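Local coordinates for protein L-glyceraldehyde 3-phosphate reductase (Clostridium beijerinckii, PDB 6HG6) that binds NADPH and probably works as an aldo-keto reductase that reduces aldehydes such as furfural, at residues 262-267 and 276-281; 268-273 and 323-328. All coordinates share one frame; numbering follows the deposited sequence.

Interaction 1 (262-267 and 276-281); sequences EQIRRL and QTLAQM. With NDP (NADPH dihydro-nicotinamide-adenine-dinucleotide phosphate), chain B.
In the TIM barrel of this aldo-keto reductase, the connection between the strands 218-222 and 294-297 carries two successive helices, 258-273 and 278-286, and L278 near the start of the second is held against I264 and L267 of the first. L278 is a good example of a forked side chain serving two neighbours at once. With CG anti to the backbone N (chi1 177°) the fork is carried toward the first helix, and the next torsion, chi2 50°, splits its two methyls between residues one turn apart. L278 CD2 meets I264 CG2 at 3.7 Å, the two side chains crossing at about a right angle, while L278 CD1 rests on L267 CB at 3.8 Å. One turn on, M281 follows the same face; its chain is extended as far as the sulfur and then bends (chi3 78°), bringing M281 CE to 3.4 Å from L267 O, so that the methyl lies against backbone rather than against a side-chain tip.

The second helix begins with a capping box. T277, the N-cap residue, accepts from Q280 N through OG1 (3.1 Å), and Q280 returns the favour, its OE1 taking T277 N at 3.0 Å on a lone pair in the carbonyl plane. E307, an NADPH-binding residue, joins both partners: its carboxylate bonds to T277 OG1 and its carbonyl to Q280 NE2. Cofactor and helix start therefore share a neighbour, and A279 CB approaches N1A of the NADPH adenine to 3.8 Å. On the solvent side of the first helix, the guanidinium of R265 grips the E262 carboxylate side-on, NE to OE1 and NH2 to OE2, both bonds nearly straight and close to the guanidinium plane, although they meet the carboxylate out of its own plane.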
loop_
_atom_site.group_PDB
_atom_site.type_symbol
_atom_site.label_atom_id
_atom_site.label_comp_id
_atom_site.label_asym_id
_atom_site.label_seq_id
_atom_site.Cartn_x
_atom_site.Cartn_y
_atom_site.Cartn_z
ATOM N N GLU A 262 8.689 -8.359 -25.126
ATOM C CA GLU A 262 7.630 -9.104 -25.864
ATOM C C GLU A 262 6.412 -9.314 -24.951
ATOM O O GLU A 262 5.280 -9.148 -25.432
ATOM C CB GLU A 262 8.136 -10.470 -26.337
ATOM C CG GLU A 262 7.092 -11.302 -27.074
ATOM C CD GLU A 262 6.676 -10.738 -28.439
ATOM O OE1 GLU A 262 7.130 -9.500 -28.699
ATOM O OE2 GLU A 262 5.802 -11.461 -29.186
ATOM N N GLN A 263 6.637 -9.711 -23.698
ATOM C CA GLN A 263 5.547 -9.887 -22.704
ATOM C C GLN A 263 4.789 -8.555 -22.542
ATOM O O GLN A 263 3.485 -8.572 -22.424
ATOM C CB GLN A 263 6.093 -10.323 -21.343
ATOM C CG GLN A 263 6.684 -11.723 -21.322
ATOM C CD GLN A 263 7.205 -12.040 -19.944
ATOM O OE1 GLN A 263 7.755 -11.181 -19.263
ATOM N NE2 GLN A 263 6.973 -13.261 -19.495
ATOM N N ILE A 264 5.563 -7.455 -22.490
ATOM C CA ILE A 264 5.041 -6.080 -22.272
ATOM C C ILE A 264 4.271 -5.635 -23.502
ATOM O O ILE A 264 3.220 -5.001 -23.341
ATOM C CB ILE A 264 6.181 -5.108 -21.917
ATOM C CG1 ILE A 264 6.802 -5.455 -20.567
ATOM C CG2 ILE A 264 5.697 -3.672 -21.944
ATOM C CD1 ILE A 264 8.064 -4.671 -20.234
ATOM N N ARG A 265 4.777 -5.968 -24.694
ATOM C CA ARG A 265 4.109 -5.584 -25.952
ATOM C C ARG A 265 2.713 -6.260 -26.009
ATOM O O ARG A 265 1.774 -5.585 -26.534
ATOM C CB ARG A 265 4.951 -5.984 -27.170
ATOM C CG ARG A 265 4.330 -5.564 -28.493
ATOM C CD ARG A 265 5.092 -6.128 -29.672
ATOM N NE ARG A 265 4.891 -7.571 -29.830
ATOM C CZ ARG A 265 3.818 -8.140 -30.400
ATOM N NH1 ARG A 265 2.819 -7.384 -30.846
ATOM N NH2 ARG A 265 3.732 -9.465 -30.490
ATOM N N ARG A 266 2.681 -7.577 -25.720
ATOM C CA ARG A 266 1.434 -8.387 -25.801
ATOM C C ARG A 266 0.447 -7.965 -24.701
ATOM O O ARG A 266 -0.750 -7.973 -24.972
ATOM C CB ARG A 266 1.719 -9.885 -25.686
ATOM C CG ARG A 266 2.527 -10.476 -26.834
ATOM C CD ARG A 266 2.880 -11.908 -26.479
ATOM N NE ARG A 266 2.085 -12.910 -27.165
ATOM C CZ ARG A 266 1.877 -14.177 -26.778
ATOM N NH1 ARG A 266 2.346 -14.642 -25.630
ATOM N NH2 ARG A 266 1.178 -14.984 -27.569
ATOM N N LEU A 267 0.914 -7.625 -23.499
ATOM C CA LEU A 267 0.000 -7.194 -22.396
ATOM C C LEU A 267 -0.624 -5.830 -22.766
ATOM O O LEU A 267 -1.868 -5.609 -22.658
ATOM C CB LEU A 267 0.738 -7.099 -21.054
ATOM C CG LEU A 267 1.160 -8.437 -20.455
ATOM C CD1 LEU A 267 2.095 -8.212 -19.281
ATOM C CD2 LEU A 267 -0.037 -9.278 -20.044
ATOM N N GLN A 276 -7.632 0.962 -22.206
ATOM C CA GLN A 276 -6.753 1.314 -21.077
ATOM C C GLN A 276 -5.284 1.382 -21.516
ATOM O O GLN A 276 -4.896 0.682 -22.475
ATOM C CB GLN A 276 -6.837 0.228 -20.002
ATOM C CG GLN A 276 -8.193 0.101 -19.308
ATOM C CD GLN A 276 -8.101 -0.778 -18.082
ATOM O OE1 GLN A 276 -7.859 -1.979 -18.175
ATOM N NE2 GLN A 276 -8.297 -0.190 -16.906
ATOM N N THR A 277 -4.476 2.154 -20.784
ATOM C CA THR A 277 -3.003 2.059 -20.866
ATOM C C THR A 277 -2.617 0.745 -20.174
ATOM O O THR A 277 -3.440 0.220 -19.369
ATOM C CB THR A 277 -2.322 3.238 -20.158
ATOM O OG1 THR A 277 -2.758 3.212 -18.801
ATOM C CG2 THR A 277 -2.604 4.577 -20.807
ATOM N N LEU A 278 -1.400 0.257 -20.418
ATOM C CA LEU A 278 -0.871 -0.945 -19.725
ATOM C C LEU A 278 -0.912 -0.705 -18.213
ATOM O O LEU A 278 -1.427 -1.571 -17.479
ATOM C CB LEU A 278 0.535 -1.269 -20.234
ATOM C CG LEU A 278 1.208 -2.448 -19.533
ATOM C CD1 LEU A 278 0.287 -3.660 -19.496
ATOM C CD2 LEU A 278 2.509 -2.810 -20.232
ATOM N N ALA A 279 -0.442 0.452 -17.736
ATOM C CA ALA A 279 -0.451 0.796 -16.298
ATOM C C ALA A 279 -1.869 0.662 -15.753
ATOM O O ALA A 279 -2.053 0.052 -14.664
ATOM C CB ALA A 279 0.059 2.197 -16.057
ATOM N N GLN A 280 -2.841 1.224 -16.470
ATOM C CA GLN A 280 -4.252 1.180 -16.019
ATOM C C GLN A 280 -4.729 -0.273 -15.944
ATOM O O GLN A 280 -5.356 -0.619 -14.943
ATOM C CB GLN A 280 -5.152 1.997 -16.921
ATOM C CG GLN A 280 -5.062 3.487 -16.656
ATOM C CD GLN A 280 -5.940 4.227 -17.633
ATOM O OE1 GLN A 280 -6.012 3.878 -18.807
ATOM N NE2 GLN A 280 -6.714 5.159 -17.090
ATOM N N MET A 281 -4.386 -1.109 -16.930
ATOM C CA MET A 281 -4.848 -2.515 -16.899
ATOM C C MET A 281 -4.161 -3.246 -15.744
ATOM O O MET A 281 -4.799 -4.092 -15.094
ATOM C CB MET A 281 -4.535 -3.251 -18.189
ATOM C CG MET A 281 -5.102 -4.632 -18.154
ATOM S SD MET A 281 -4.858 -5.533 -19.683
ATOM C CE MET A 281 -3.135 -6.012 -19.508
HETATM P PA NDP B . 3.704 1.461 -8.464
HETATM O O1A NDP B . 4.033 0.059 -8.855
HETATM O O2A NDP B . 2.339 2.065 -8.557
HETATM O O5B NDP B . 4.769 2.470 -9.125
HETATM C C5B NDP B . 4.633 3.898 -8.897
HETATM C C4B NDP B . 5.461 4.647 -9.908
HETATM O O4B NDP B . 5.039 4.231 -11.233
HETATM C C3B NDP B . 5.337 6.177 -9.910
HETATM O O3B NDP B . 6.244 6.823 -9.020
HETATM C C2B NDP B . 5.659 6.496 -11.363
HETATM O O2B NDP B . 7.075 6.429 -11.504
HETATM C C1B NDP B . 5.002 5.336 -12.103
HETATM N N9A NDP B . 3.609 5.534 -12.481
HETATM C C8A NDP B . 2.524 5.652 -11.648
HETATM N N7A NDP B . 1.385 5.763 -12.285
HETATM C C5A NDP B . 1.737 5.713 -13.626
HETATM C C6A NDP B . 0.976 5.777 -14.810
HETATM N N6A NDP B . -0.348 5.910 -14.828
HETATM N N1A NDP B . 1.640 5.686 -15.991
HETATM C C2A NDP B . 2.974 5.551 -15.964
HETATM N N3A NDP B . 3.790 5.471 -14.915
HETATM C C4A NDP B . 3.104 5.558 -13.761
HETATM O O3 NDP B . 4.045 1.611 -6.890
HETATM P PN NDP B . 5.383 1.679 -6.015
HETATM O O1N NDP B . 5.850 3.096 -6.036
HETATM O O2N NDP B . 6.328 0.577 -6.370
HETATM O O5D NDP B . 4.774 1.354 -4.558
HETATM C C5D NDP B . 3.559 2.045 -4.166
HETATM C C4D NDP B . 3.493 2.113 -2.658
HETATM O O4D NDP B . 3.465 0.777 -2.124
HETATM C C3D NDP B . 4.690 2.742 -1.949
HETATM O O3D NDP B . 4.633 4.159 -2.033
HETATM C C2D NDP B . 4.484 2.184 -0.536
HETATM O O2D NDP B . 3.498 2.920 0.138
HETATM C C1D NDP B . 4.006 0.762 -0.812
HETATM N N1N NDP B . 5.111 -0.228 -0.753
HETATM C C2N NDP B . 5.158 -1.135 0.278
HETATM C C3N NDP B . 6.271 -1.883 0.549
HETATM C C7N NDP B . 6.240 -2.850 1.704
HETATM O O7N NDP B . 5.263 -2.890 2.475
HETATM N N7N NDP B . 7.311 -3.626 1.866
HETATM C C4N NDP B . 7.468 -1.690 -0.342
HETATM C C5N NDP B . 7.238 -0.847 -1.534
HETATM C C6N NDP B . 6.090 -0.236 -1.729
HETATM P P2B NDP B . 7.757 7.402 -12.600
HETATM O O1X NDP B . 6.965 8.670 -12.845
HETATM O O2X NDP B . 9.132 7.697 -12.023
HETATM O O3X NDP B . 7.814 6.505 -13.828
#

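Interaction 2 (268-273 and 323-328); sequences NNIALN and MMIDEI
I270 meets M324, I325 and I328 through a single methyl, CD1, which lies among the three residues of the facing helix. The helical segments run nearly antiparallel, at 162° between their directions, with axes 11.0 Å apart at their closest, and the contact illustrates how long aliphatic residues reaching from both helices can close so wide a gap. I270 takes up much of it on its own side by extension: CG1 stands anti to the carbonyl carbon (chi1 -61°) and CD1 continues outward (chi2 169°), so the branch reaches away from its own helix while CG2 stays back beside the carbonyl carbon.

The three partners receive that methyl in different ways. I328 adopts the same conformation from the other side, and the CD1 atoms of I270 and I328 meet tip to tip at 3.5 Å. M324 offers not its end but its root: I270 CD1 touches M324 CB at 3.8 Å, the two side chains passing at a slant. I325 joins from the flank, its CG1 lying 4.0 Å from I270 CD1. I325 also packs on W285 of helix 278-286 and on L267, whereas I328 leans on Q263, R266 and L267, so helix 319-329 covers more than one turn of helix 258-273. Turned elsewhere, D326 forms a salt bridge with R201.

No hydrogen bond crosses between the two segments, and every group that touches is a hydrocarbon branch; cohesion here comes from dispersion and the exclusion of water, and it depends on the fit of methyl and methylene surfaces, not on the direction of any bond.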
loop_
_atom_site.group_PDB
_atom_site.type_symbol
_atom_site.label_atom_id
_atom_site.label_comp_id
_atom_site.label_asym_id
_atom_site.label_seq_id
_atom_site.Cartn_x
_atom_site.Cartn_y
_atom_site.Cartn_z
ATOM N N ASN A 268 0.245 -4.977 -23.386
ATOM C CA ASN A 268 -0.197 -3.616 -23.762
ATOM C C ASN A 268 -1.277 -3.724 -24.854
ATOM O O ASN A 268 -2.154 -2.845 -24.898
ATOM C CB ASN A 268 0.974 -2.766 -24.242
ATOM C CG ASN A 268 0.547 -1.358 -24.572
ATOM O OD1 ASN A 268 0.076 -0.641 -23.702
ATOM N ND2 ASN A 268 0.724 -0.974 -25.821
ATOM N N ASN A 269 -1.201 -4.756 -25.709
ATOM C CA ASN A 269 -2.239 -4.982 -26.754
ATOM C C ASN A 269 -3.567 -5.343 -26.071
ATOM O O ASN A 269 -4.662 -4.880 -26.580
ATOM C CB ASN A 269 -1.793 -6.012 -27.798
ATOM C CG ASN A 269 -0.782 -5.429 -28.767
ATOM O OD1 ASN A 269 -0.841 -3.999 -28.987
ATOM N ND2 ASN A 269 0.094 -6.564 -29.457
ATOM N N ILE A 270 -3.516 -6.157 -25.011
ATOM C CA ILE A 270 -4.748 -6.512 -24.251
ATOM C C ILE A 270 -5.323 -5.227 -23.616
ATOM O O ILE A 270 -6.592 -4.998 -23.673
ATOM C CB ILE A 270 -4.460 -7.614 -23.224
ATOM C CG1 ILE A 270 -3.972 -8.879 -23.933
ATOM C CG2 ILE A 270 -5.678 -7.873 -22.369
ATOM C CD1 ILE A 270 -3.415 -9.918 -23.021
ATOM N N ALA A 271 -4.433 -4.362 -23.098
ATOM C CA ALA A 271 -4.852 -3.089 -22.477
ATOM C C ALA A 271 -5.501 -2.185 -23.533
ATOM O O ALA A 271 -6.617 -1.703 -23.284
ATOM C CB ALA A 271 -3.675 -2.438 -21.779
ATOM N N LEU A 272 -4.884 -2.006 -24.706
ATOM C CA LEU A 272 -5.429 -1.102 -25.747
ATOM C C LEU A 272 -6.886 -1.534 -26.119
ATOM O O LEU A 272 -7.857 -0.589 -26.141
ATOM C CB LEU A 272 -4.557 -1.107 -27.020
ATOM C CG LEU A 272 -3.178 -0.441 -26.930
ATOM C CD1 LEU A 272 -2.458 -0.489 -28.260
ATOM C CD2 LEU A 272 -3.274 1.005 -26.468
ATOM N N ASN A 273 -7.099 -2.884 -26.190
ATOM C CA ASN A 273 -8.400 -3.471 -26.626
ATOM C C ASN A 273 -9.471 -3.159 -25.573
ATOM O O ASN A 273 -10.655 -3.130 -25.941
ATOM C CB ASN A 273 -8.313 -4.976 -26.886
ATOM C CG ASN A 273 -7.550 -5.326 -28.142
ATOM O OD1 ASN A 273 -7.525 -4.564 -29.113
ATOM N ND2 ASN A 273 -6.968 -6.516 -28.164
ATOM N N MET A 323 -6.870 -15.618 -19.157
ATOM C CA MET A 323 -6.005 -16.758 -19.545
ATOM C C MET A 323 -4.863 -16.241 -20.441
ATOM O O MET A 323 -3.735 -16.871 -20.400
ATOM C CB MET A 323 -6.802 -17.836 -20.270
ATOM C CG MET A 323 -6.994 -17.510 -21.692
ATOM S SD MET A 323 -6.032 -18.472 -22.874
ATOM C CE MET A 323 -4.666 -19.077 -21.897
ATOM N N MET A 324 -5.095 -15.130 -21.190
ATOM C CA MET A 324 -4.032 -14.560 -22.053
ATOM C C MET A 324 -2.978 -13.878 -21.171
ATOM O O MET A 324 -1.770 -14.051 -21.404
ATOM C CB MET A 324 -4.612 -13.547 -23.036
ATOM C CG MET A 324 -5.378 -14.243 -24.139
ATOM S SD MET A 324 -6.253 -12.772 -25.099
ATOM C CE MET A 324 -4.571 -12.533 -26.159
ATOM N N ILE A 325 -3.436 -13.126 -20.181
ATOM C CA ILE A 325 -2.521 -12.389 -19.270
ATOM C C ILE A 325 -1.649 -13.403 -18.498
ATOM O O ILE A 325 -0.472 -13.115 -18.127
ATOM C CB ILE A 325 -3.303 -11.478 -18.321
ATOM C CG1 ILE A 325 -3.863 -10.281 -19.087
ATOM C CG2 ILE A 325 -2.399 -11.061 -17.190
ATOM C CD1 ILE A 325 -4.881 -9.486 -18.305
ATOM N N ASP A 326 -2.283 -14.496 -18.057
ATOM C CA ASP A 326 -1.546 -15.580 -17.363
ATOM C C ASP A 326 -0.551 -16.264 -18.316
ATOM O O ASP A 326 0.636 -16.422 -17.956
ATOM C CB ASP A 326 -2.503 -16.618 -16.799
ATOM C CG ASP A 326 -3.194 -16.142 -15.534
ATOM O OD1 ASP A 326 -2.841 -14.994 -15.000
ATOM O OD2 ASP A 326 -4.053 -16.921 -15.050
ATOM N N GLU A 327 -0.968 -16.616 -19.513
ATOM C CA GLU A 327 -0.038 -17.348 -20.403
ATOM C C GLU A 327 1.159 -16.430 -20.746
ATOM O O GLU A 327 2.344 -16.977 -20.846
ATOM C CB GLU A 327 -0.809 -17.914 -21.599
ATOM C CG GLU A 327 0.006 -18.927 -22.389
ATOM C CD GLU A 327 0.955 -18.327 -23.407
ATOM O OE1 GLU A 327 1.729 -19.133 -24.045
ATOM O OE2 GLU A 327 0.875 -17.071 -23.623
ATOM N N ILE A 328 0.881 -15.110 -20.917
ATOM C CA ILE A 328 1.887 -14.097 -21.357
ATOM C C ILE A 328 2.859 -13.802 -20.211
ATOM O O ILE A 328 4.055 -13.684 -20.476
ATOM C CB ILE A 328 1.225 -12.788 -21.847
ATOM C CG1 ILE A 328 0.461 -12.938 -23.164
ATOM C CG2 ILE A 328 2.259 -11.685 -21.965
ATOM C CD1 ILE A 328 -0.414 -11.730 -23.487
#

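Overall arrangement
The centres of interactions 1 and 2 are 7 Å apart, and both draw on helix 258-273, whose earlier turns supply 262-267 and later turns 268-273. The segments alternate along the chain: 262-267 and 268-273 come first, then 276-281, and finally 323-328 on helix 319-329, beyond the last barrel strand, 294-297. A probable hydrogen bond from Q276 N to A271 O, 3.0 Å long, links the two contacts, and M281 touches I270 as well. One helix thus packs on two others outside the barrel, joining the adenine end of the NADPH site through interaction 1 to the C-terminal helix through interaction 2.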